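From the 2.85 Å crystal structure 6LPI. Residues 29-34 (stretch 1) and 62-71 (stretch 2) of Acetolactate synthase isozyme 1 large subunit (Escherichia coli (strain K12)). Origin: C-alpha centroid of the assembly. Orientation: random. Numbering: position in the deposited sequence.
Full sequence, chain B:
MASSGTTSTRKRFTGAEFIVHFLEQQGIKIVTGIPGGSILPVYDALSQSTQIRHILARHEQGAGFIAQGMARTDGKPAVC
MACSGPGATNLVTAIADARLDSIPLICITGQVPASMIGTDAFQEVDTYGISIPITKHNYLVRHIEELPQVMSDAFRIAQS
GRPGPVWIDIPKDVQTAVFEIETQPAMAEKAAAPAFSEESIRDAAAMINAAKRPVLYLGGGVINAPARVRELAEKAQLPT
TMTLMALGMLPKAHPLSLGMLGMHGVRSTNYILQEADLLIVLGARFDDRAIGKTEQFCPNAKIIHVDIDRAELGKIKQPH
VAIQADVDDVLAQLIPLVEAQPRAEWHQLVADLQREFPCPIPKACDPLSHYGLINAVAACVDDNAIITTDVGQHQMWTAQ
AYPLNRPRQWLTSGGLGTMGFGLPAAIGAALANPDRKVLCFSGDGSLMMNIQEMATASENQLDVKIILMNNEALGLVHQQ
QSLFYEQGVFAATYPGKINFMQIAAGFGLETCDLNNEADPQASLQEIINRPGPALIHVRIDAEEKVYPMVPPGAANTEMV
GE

Stretch 1 (29-34) KIVTGI
Stretch 2 62-71: GAGFIAQGMA

No hydrogen bond joins this strand to this helix; at the centre of the contact, the methyl of a threonine presses on helix backbone, Thr32 CG2 lying 3.3 Å from Ala63 O. Ile30 to Gly33 are extended (phi/psi near -135/140 from Ile30 to Thr32, opening to -172/-163 at Gly33). Gly62 to Ala71 are all helical, part of a longer helix, with phi/psi near -62/-43 and i to i+4 bonds such as Ala67 N to Ala63 O at 2.9 Å. The two run nearly antiparallel, at 155°, their axes 7.2 Å apart at closest approach, and register is set by Gly33 CA, 5.1 Å from Ala63 CA. Strand alternation turns Ile30 and Thr32 toward the helix and Val31 (chi1 t) away. Thr32 (chi1 t) buries the most surface: its CG2 also lies 3.8 Å from Ala67 N and 4.1 Å from Ile66 CG2 (Ile66 is m, t), while its OG1 is hydrogen-bonded elsewhere in the structure. Gly33 CA lies 3.9 Å from Ala63 CB, a backbone-to-methyl contact. Two turns along the helix, Met70 (m, t, chi3 26°) reaches Ile30 (m, t), SD to CG2 3.7 Å, an apolar contact. The two stretches bury 281 Å² between them, both sides summed, through van der Waals packing.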

# COMPACT_ATOMS: atom_id res chain seq x y z
N LYS B 29 -9.84 -8.98 17.08
CA LYS B 29 -9.39 -9.12 18.46
C LYS B 29 -8.77 -7.84 19.00
O LYS B 29 -8.72 -7.67 20.22
CB LYS B 29 -8.38 -10.29 18.57
CG LYS B 29 -7.40 -10.26 19.76
CD LYS B 29 -6.20 -11.22 19.54
CE LYS B 29 -4.89 -10.69 20.17
NZ LYS B 29 -3.67 -10.80 19.27
N ILE B 30 -8.34 -6.94 18.12
CA ILE B 30 -7.68 -5.69 18.49
C ILE B 30 -8.26 -4.56 17.66
O ILE B 30 -8.53 -4.72 16.47
CB ILE B 30 -6.15 -5.78 18.31
CG1 ILE B 30 -5.57 -6.97 19.08
CG2 ILE B 30 -5.45 -4.45 18.58
CD1 ILE B 30 -4.09 -7.19 18.81
N VAL B 31 -8.43 -3.41 18.29
CA VAL B 31 -8.91 -2.21 17.62
C VAL B 31 -8.14 -1.03 18.19
O VAL B 31 -7.95 -0.93 19.41
CB VAL B 31 -10.44 -2.05 17.83
CG1 VAL B 31 -10.86 -0.60 17.77
CG2 VAL B 31 -11.18 -2.87 16.80
N THR B 32 -7.73 -0.10 17.34
CA THR B 32 -6.90 0.97 17.87
C THR B 32 -7.46 2.31 17.47
O THR B 32 -7.84 2.52 16.31
CB THR B 32 -5.44 0.83 17.39
OG1 THR B 32 -4.69 1.98 17.80
CG2 THR B 32 -5.39 0.76 15.90
N GLY B 33 -7.52 3.23 18.42
CA GLY B 33 -8.05 4.54 18.13
C GLY B 33 -7.85 5.50 19.28
O GLY B 33 -7.01 5.29 20.15
N ILE B 34 -8.60 6.59 19.24
CA ILE B 34 -8.62 7.59 20.30
C ILE B 34 -10.04 8.13 20.49
O ILE B 34 -10.68 8.58 19.53
CB ILE B 34 -7.66 8.75 20.00
CG1 ILE B 34 -6.22 8.27 19.86
CG2 ILE B 34 -7.88 9.88 21.02
CD1 ILE B 34 -5.21 9.40 19.73
N GLY B 62 -1.03 7.82 14.15
CA GLY B 62 -0.49 6.62 14.76
C GLY B 62 -1.49 5.48 14.84
O GLY B 62 -1.15 4.34 14.52
N ALA B 63 -2.73 5.77 15.27
CA ALA B 63 -3.76 4.73 15.30
C ALA B 63 -3.92 4.07 13.94
O ALA B 63 -3.97 2.84 13.82
CB ALA B 63 -5.11 5.31 15.73
N GLY B 64 -3.96 4.90 12.89
CA GLY B 64 -4.12 4.36 11.55
C GLY B 64 -2.93 3.53 11.10
O GLY B 64 -3.10 2.46 10.52
N PHE B 65 -1.71 4.00 11.39
CA PHE B 65 -0.57 3.21 10.94
C PHE B 65 -0.40 1.93 11.76
O PHE B 65 0.11 0.93 11.24
CB PHE B 65 0.70 4.06 10.99
CG PHE B 65 0.86 4.97 9.80
CD1 PHE B 65 0.79 4.46 8.51
CD2 PHE B 65 1.08 6.32 9.97
CE1 PHE B 65 0.94 5.28 7.41
CE2 PHE B 65 1.23 7.16 8.87
CZ PHE B 65 1.16 6.64 7.59
N ILE B 66 -0.84 1.92 13.03
CA ILE B 66 -0.84 0.68 13.81
C ILE B 66 -1.84 -0.30 13.22
O ILE B 66 -1.56 -1.51 13.07
CB ILE B 66 -1.15 0.97 15.29
CG1 ILE B 66 0.00 1.70 15.96
CG2 ILE B 66 -1.42 -0.32 16.04
CD1 ILE B 66 -0.40 2.18 17.32
N ALA B 67 -3.05 0.19 12.92
CA ALA B 67 -3.98 -0.63 12.15
C ALA B 67 -3.31 -1.13 10.87
O ALA B 67 -3.49 -2.28 10.46
CB ALA B 67 -5.25 0.16 11.84
N GLN B 68 -2.51 -0.28 10.24
CA GLN B 68 -1.81 -0.68 9.03
C GLN B 68 -0.82 -1.81 9.29
O GLN B 68 -0.70 -2.72 8.47
CB GLN B 68 -1.12 0.50 8.39
CG GLN B 68 -1.96 1.13 7.29
CD GLN B 68 -1.10 1.60 6.13
OE1 GLN B 68 -0.24 0.86 5.62
NE2 GLN B 68 -1.27 2.86 5.75
N GLY B 69 -0.06 -1.74 10.38
CA GLY B 69 0.87 -2.82 10.68
C GLY B 69 0.17 -4.15 10.91
O GLY B 69 0.60 -5.20 10.41
N MET B 70 -0.94 -4.12 11.65
CA MET B 70 -1.74 -5.33 11.78
C MET B 70 -2.12 -5.84 10.40
O MET B 70 -1.77 -6.97 10.02
CB MET B 70 -2.97 -5.07 12.64
CG MET B 70 -2.60 -4.63 14.03
SD MET B 70 -3.96 -4.64 15.19
CE MET B 70 -5.04 -5.87 14.46
N ALA B 71 -2.77 -4.97 9.60
CA ALA B 71 -3.29 -5.36 8.29
C ALA B 71 -2.19 -5.83 7.34
O ALA B 71 -2.38 -6.80 6.60
CB ALA B 71 -4.06 -4.20 7.67